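Long-range contacts in period circadian protein homolog 2 (Mus musculus, PDB 3GDI), which takes part, as a PERIOD protein, in the mammalian circadian clock, with tandem PAS domains that probably mediate its protein-protein interactions in transcriptional regulation: residues F105-V110 against G189-D194; C175-V180 against Q193-T198. One frame throughout, in Å; residues are numbered along the deposited sequence.

Interaction 1: residues F105-V110 against G189-D194; sequences FCRVSV and GYLPQD
Asp194 OD2 is gripped from opposite faces of its carboxylate, by Arg107 NH1 at 3.0 Å and by Leu191 N at 2.9 Å. The other oxygen, OD1, receives Arg107 NH2 through its syn lone pair at 2.9 Å, in a nearly straight bond (169°) lying in the guanidinium plane. The salt bridge is end-on and bidentate, yet the flat groups are turned 50° apart, and the NH1 bond is the more bent, with OD2 tilted out of the guanidinium plane. Leu191 lies over one guanidinium face, with CG 3.5 Å above the plane over its centre and methyl CD1 3.1 Å from Arg107 NE; the second methyl, CD2, packs 3.7 Å from Phe105 CB. Phe105 CG is anti to its carbonyl carbon (chi1 -58°), and the side chain crosses Pro192 at about a right angle, Pro192 CD lying 3.6 Å from Phe105 CD1. Arg107 NH2 also forms a salt bridge with Asp69. An alanine here would probably leave Asp194 and Asp69 without this positive partner and open a gap over Leu191. This is an interdomain contact of tandem PAS domains: an outermost strand of the first PAS sheet meets the loop leading into helix 192-195 and its first residues.

Interaction 2: residues C175-V180 against Q193-T198; sequences CLFQAV and QDLIET
A type II beta turn, Leu195 to Thr198, docks through Glu197 and Thr198 on Phe177, at the start of an outermost strand of the second PAS sheet. Both backbone polar groups of Phe177 are used: its N donates to Thr198 O at 3.1 Å, and its O accepts from Glu197 N at 3.1 Å, this donor standing above the carbonyl plane. Glu197 has the positive phi (78°) expected at the third position of such a turn. Thr198 OG1, held between the backbone N and the carbonyl carbon (chi1 75°), donates to Leu195 O at 2.9 Å, reaching it from the same face as Thr198 N. That oxygen, which accepts two hydrogen bonds, also meets the edge of the Phe177 ring, 3.1 Å from CD2. Side by side with the ring and pointing the same way, Leu195 brings CD2 to 3.7 Å from Phe177 CE2, while its CB packs on Val180 CG2. Lys81 of the second subunit lies against Leu176 and Glu197. Two main-chain bonds tie turn to strand; within the turn, one main-chain and one hydroxyl bond converge on Leu195 O. The tie therefore needs little from side-chain identity, Phe177 and Leu195 adding apolar packing.

Interactions 1 and 2 end on the same run of chain, and both draw on helix 192-195; their centres lie about 14 Å apart. Residues 189-194 bring the beginning of the helix to the first PAS domain, whereas 193-198 lead on through the turn to strand 177-180 of the second. The helix thus lies between an interdomain contact and an intradomain one. Direct packing joins the two, Tyr190 CD1 lying 3.8 Å from Leu195 CD1. Interaction 1 adds a salt bridge to its apolar packing, whereas in interaction 2 the polar bonds across the contact are main-chain ones. The second subunit packs against interaction 2, but no other chain of the assembly touches the segments of interaction 1.

Interaction 1: residues F105-V110 against G189-D194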
loop_
_atom_site.group_PDB
_atom_site.type_symbol
_atom_site.label_atom_id
_atom_site.label_comp_id
_atom_site.label_asym_id
_atom_site.label_seq_id
_atom_site.Cartn_x
_atom_site.Cartn_y
_atom_site.Cartn_z
ATOM N N PHE A 105 6.551 12.096 1.294
ATOM C CA PHE A 105 7.930 12.567 1.413
ATOM C C PHE A 105 8.800 12.274 0.196
ATOM O O PHE A 105 8.667 11.239 -0.449
ATOM C CB PHE A 105 8.593 11.952 2.644
ATOM C CG PHE A 105 7.887 12.256 3.925
ATOM C CD1 PHE A 105 6.689 11.629 4.239
ATOM C CD2 PHE A 105 8.419 13.171 4.822
ATOM C CE1 PHE A 105 6.030 11.906 5.430
ATOM C CE2 PHE A 105 7.769 13.455 6.013
ATOM C CZ PHE A 105 6.570 12.819 6.318
ATOM N N CYS A 106 9.710 13.196 -0.091
ATOM C CA CYS A 106 10.632 13.070 -1.216
ATOM C C CYS A 106 11.978 13.693 -0.888
ATOM O O CYS A 106 12.055 14.679 -0.149
ATOM C CB CYS A 106 10.065 13.760 -2.458
ATOM S SG CYS A 106 9.218 12.675 -3.626
ATOM N N ARG A 107 13.041 13.101 -1.425
ATOM C CA ARG A 107 14.387 13.623 -1.225
ATOM C C ARG A 107 14.682 14.464 -2.463
ATOM O O ARG A 107 14.568 13.983 -3.589
ATOM C CB ARG A 107 15.383 12.470 -1.085
ATOM C CG ARG A 107 15.541 11.981 0.357
ATOM C CD ARG A 107 15.868 10.491 0.456
ATOM N NE ARG A 107 14.708 9.678 0.097
ATOM C CZ ARG A 107 14.485 8.433 0.516
ATOM N NH1 ARG A 107 15.345 7.825 1.325
ATOM N NH2 ARG A 107 13.391 7.794 0.127
ATOM N N VAL A 108 15.031 15.726 -2.250
ATOM C CA VAL A 108 15.303 16.642 -3.356
ATOM C C VAL A 108 16.761 17.083 -3.406
ATOM O O VAL A 108 17.415 17.212 -2.375
ATOM C CB VAL A 108 14.403 17.896 -3.252
ATOM C CG1 VAL A 108 14.548 18.760 -4.503
ATOM C CG2 VAL A 108 12.952 17.471 -3.059
ATOM N N SER A 109 17.260 17.310 -4.616
ATOM C CA SER A 109 18.641 17.739 -4.822
ATOM C C SER A 109 18.792 18.589 -6.070
ATOM O O SER A 109 18.319 18.210 -7.141
ATOM C CB SER A 109 19.569 16.532 -4.961
ATOM O OG SER A 109 20.861 16.932 -5.396
ATOM N N VAL A 110 19.456 19.733 -5.931
ATOM C CA VAL A 110 19.692 20.617 -7.068
ATOM C C VAL A 110 20.979 20.142 -7.745
ATOM O O VAL A 110 21.954 20.889 -7.868
ATOM C CB VAL A 110 19.847 22.095 -6.618
ATOM C CG1 VAL A 110 20.042 23.000 -7.830
ATOM C CG2 VAL A 110 18.612 22.530 -5.842
ATOM N N GLY A 189 14.753 8.338 9.993
ATOM C CA GLY A 189 15.642 8.670 8.893
ATOM C C GLY A 189 15.138 8.126 7.563
ATOM O O GLY A 189 15.566 8.579 6.496
ATOM N N TYR A 190 14.231 7.152 7.618
ATOM C CA TYR A 190 13.675 6.584 6.397
ATOM C C TYR A 190 12.423 7.333 5.998
ATOM O O TYR A 190 11.747 7.908 6.844
ATOM C CB TYR A 190 13.254 5.125 6.589
ATOM C CG TYR A 190 14.338 4.151 6.950
ATOM C CD1 TYR A 190 14.436 3.641 8.246
ATOM C CD2 TYR A 190 15.226 3.683 5.986
ATOM C CE1 TYR A 190 15.389 2.679 8.567
ATOM C CE2 TYR A 190 16.188 2.724 6.294
ATOM C CZ TYR A 190 16.262 2.224 7.582
ATOM O OH TYR A 190 17.193 1.250 7.879
ATOM N N LEU A 191 12.115 7.320 4.705
ATOM C CA LEU A 191 10.879 7.924 4.216
ATOM C C LEU A 191 9.909 6.731 4.133
ATOM O O LEU A 191 10.332 5.593 3.895
ATOM C CB LEU A 191 11.097 8.568 2.853
ATOM C CG LEU A 191 12.103 9.731 2.855
ATOM C CD1 LEU A 191 12.035 10.461 1.502
ATOM C CD2 LEU A 191 11.786 10.705 3.998
ATOM N N PRO A 192 8.605 6.963 4.336
ATOM C CA PRO A 192 7.652 5.846 4.282
ATOM C C PRO A 192 7.900 4.783 3.221
ATOM O O PRO A 192 7.828 3.593 3.507
ATOM C CB PRO A 192 6.315 6.546 4.099
ATOM C CG PRO A 192 6.514 7.831 4.873
ATOM C CD PRO A 192 7.895 8.253 4.413
ATOM N N GLN A 193 8.219 5.210 2.005
ATOM C CA GLN A 193 8.432 4.290 0.900
ATOM C C GLN A 193 9.642 3.384 1.011
ATOM O O GLN A 193 9.737 2.399 0.271
ATOM C CB GLN A 193 8.503 5.055 -0.427
ATOM C CG GLN A 193 9.589 6.117 -0.513
ATOM C CD GLN A 193 9.097 7.516 -0.118
ATOM O OE1 GLN A 193 9.665 8.518 -0.543
ATOM N NE2 GLN A 193 8.044 7.582 0.693
ATOM N N ASP A 194 10.569 3.707 1.913
ATOM C CA ASP A 194 11.756 2.880 2.078
ATOM C C ASP A 194 11.448 1.621 2.873
ATOM O O ASP A 194 12.103 0.597 2.700
ATOM C CB ASP A 194 12.865 3.635 2.804
ATOM C CG ASP A 194 13.262 4.909 2.103
ATOM O OD1 ASP A 194 13.179 4.958 0.856
ATOM O OD2 ASP A 194 13.679 5.857 2.807
#

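Interaction 2: residues C175-V180 against Q193-T198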
loop_
_atom_site.group_PDB
_atom_site.type_symbol
_atom_site.label_atom_id
_atom_site.label_comp_id
_atom_site.label_asym_id
_atom_site.label_seq_id
_atom_site.Cartn_x
_atom_site.Cartn_y
_atom_site.Cartn_z
ATOM N N CYS A 175 4.283 -10.191 7.820
ATOM C CA CYS A 175 5.323 -9.376 8.435
ATOM C C CYS A 175 6.074 -8.355 7.585
ATOM O O CYS A 175 7.234 -8.066 7.862
ATOM C CB CYS A 175 6.338 -10.277 9.139
ATOM S SG CYS A 175 5.665 -11.050 10.622
ATOM N N LEU A 176 5.417 -7.825 6.557
ATOM C CA LEU A 176 6.001 -6.779 5.728
ATOM C C LEU A 176 5.270 -5.498 6.143
ATOM O O LEU A 176 4.047 -5.507 6.301
ATOM C CB LEU A 176 5.733 -7.044 4.249
ATOM C CG LEU A 176 6.645 -7.978 3.464
ATOM C CD1 LEU A 176 7.315 -8.969 4.400
ATOM C CD2 LEU A 176 5.816 -8.671 2.377
ATOM N N PHE A 177 5.998 -4.403 6.328
ATOM C CA PHE A 177 5.350 -3.143 6.721
ATOM C C PHE A 177 4.214 -2.829 5.759
ATOM O O PHE A 177 4.283 -3.173 4.585
ATOM C CB PHE A 177 6.351 -1.977 6.681
ATOM C CG PHE A 177 7.351 -1.987 7.806
ATOM C CD1 PHE A 177 6.941 -1.794 9.129
ATOM C CD2 PHE A 177 8.698 -2.197 7.550
ATOM C CE1 PHE A 177 7.862 -1.810 10.181
ATOM C CE2 PHE A 177 9.627 -2.214 8.598
ATOM C CZ PHE A 177 9.202 -2.019 9.917
ATOM N N GLN A 178 3.165 -2.180 6.253
ATOM C CA GLN A 178 2.048 -1.787 5.404
ATOM C C GLN A 178 2.026 -0.257 5.341
ATOM O O GLN A 178 1.604 0.354 4.348
ATOM C CB GLN A 178 0.715 -2.312 5.970
ATOM C CG GLN A 178 -0.509 -1.908 5.144
ATOM C CD GLN A 178 -1.076 -0.552 5.569
ATOM O OE1 GLN A 178 -1.809 0.107 4.815
ATOM N NE2 GLN A 178 -0.760 -0.142 6.787
ATOM N N ALA A 179 2.483 0.348 6.432
ATOM C CA ALA A 179 2.538 1.786 6.532
ATOM C C ALA A 179 3.365 2.161 7.738
ATOM O O ALA A 179 3.548 1.361 8.662
ATOM C CB ALA A 179 1.144 2.354 6.669
ATOM N N VAL A 180 3.875 3.383 7.692
ATOM C CA VAL A 180 4.662 3.965 8.758
ATOM C C VAL A 180 4.070 5.364 8.833
ATOM O O VAL A 180 3.878 6.007 7.795
ATOM C CB VAL A 180 6.140 4.058 8.377
ATOM C CG1 VAL A 180 6.932 4.522 9.560
ATOM C CG2 VAL A 180 6.646 2.705 7.903
ATOM N N GLN A 193 8.219 5.210 2.005
ATOM C CA GLN A 193 8.432 4.290 0.900
ATOM C C GLN A 193 9.642 3.384 1.011
ATOM O O GLN A 193 9.737 2.399 0.271
ATOM C CB GLN A 193 8.503 5.055 -0.427
ATOM C CG GLN A 193 9.589 6.117 -0.513
ATOM C CD GLN A 193 9.097 7.516 -0.118
ATOM O OE1 GLN A 193 9.665 8.518 -0.543
ATOM N NE2 GLN A 193 8.044 7.582 0.693
ATOM N N ASP A 194 10.569 3.707 1.913
ATOM C CA ASP A 194 11.756 2.880 2.078
ATOM C C ASP A 194 11.448 1.621 2.873
ATOM O O ASP A 194 12.103 0.597 2.700
ATOM C CB ASP A 194 12.865 3.635 2.804
ATOM C CG ASP A 194 13.262 4.909 2.103
ATOM O OD1 ASP A 194 13.179 4.958 0.856
ATOM O OD2 ASP A 194 13.679 5.857 2.807
ATOM N N LEU A 195 10.442 1.714 3.737
ATOM C CA LEU A 195 10.035 0.615 4.609
ATOM C C LEU A 195 8.791 -0.153 4.171
ATOM O O LEU A 195 8.618 -1.304 4.552
ATOM C CB LEU A 195 9.818 1.147 6.031
ATOM C CG LEU A 195 11.109 1.572 6.723
ATOM C CD1 LEU A 195 10.844 2.373 7.990
ATOM C CD2 LEU A 195 11.883 0.305 7.030
ATOM N N ILE A 196 7.922 0.469 3.382
ATOM C CA ILE A 196 6.714 -0.222 2.954
ATOM C C ILE A 196 7.042 -1.454 2.116
ATOM O O ILE A 196 7.797 -1.367 1.155
ATOM C CB ILE A 196 5.785 0.710 2.145
ATOM C CG1 ILE A 196 5.228 1.808 3.049
ATOM C CG2 ILE A 196 4.620 -0.076 1.579
ATOM C CD1 ILE A 196 4.348 2.811 2.318
ATOM N N GLU A 197 6.470 -2.597 2.497
ATOM C CA GLU A 197 6.669 -3.871 1.801
ATOM C C GLU A 197 7.991 -4.578 2.096
ATOM O O GLU A 197 8.378 -5.501 1.368
ATOM C CB GLU A 197 6.549 -3.686 0.283
ATOM C CG GLU A 197 5.226 -3.102 -0.197
ATOM C CD GLU A 197 4.077 -4.081 -0.113
ATOM O OE1 GLU A 197 3.006 -3.775 -0.675
ATOM O OE2 GLU A 197 4.238 -5.150 0.512
ATOM N N THR A 198 8.690 -4.160 3.145
ATOM C CA THR A 198 9.946 -4.810 3.498
ATOM C C THR A 198 9.765 -5.549 4.824
ATOM O O THR A 198 8.881 -5.211 5.612
ATOM C CB THR A 198 11.095 -3.785 3.601
ATOM O OG1 THR A 198 10.977 -3.033 4.813
ATOM C CG2 THR A 198 11.044 -2.820 2.418
#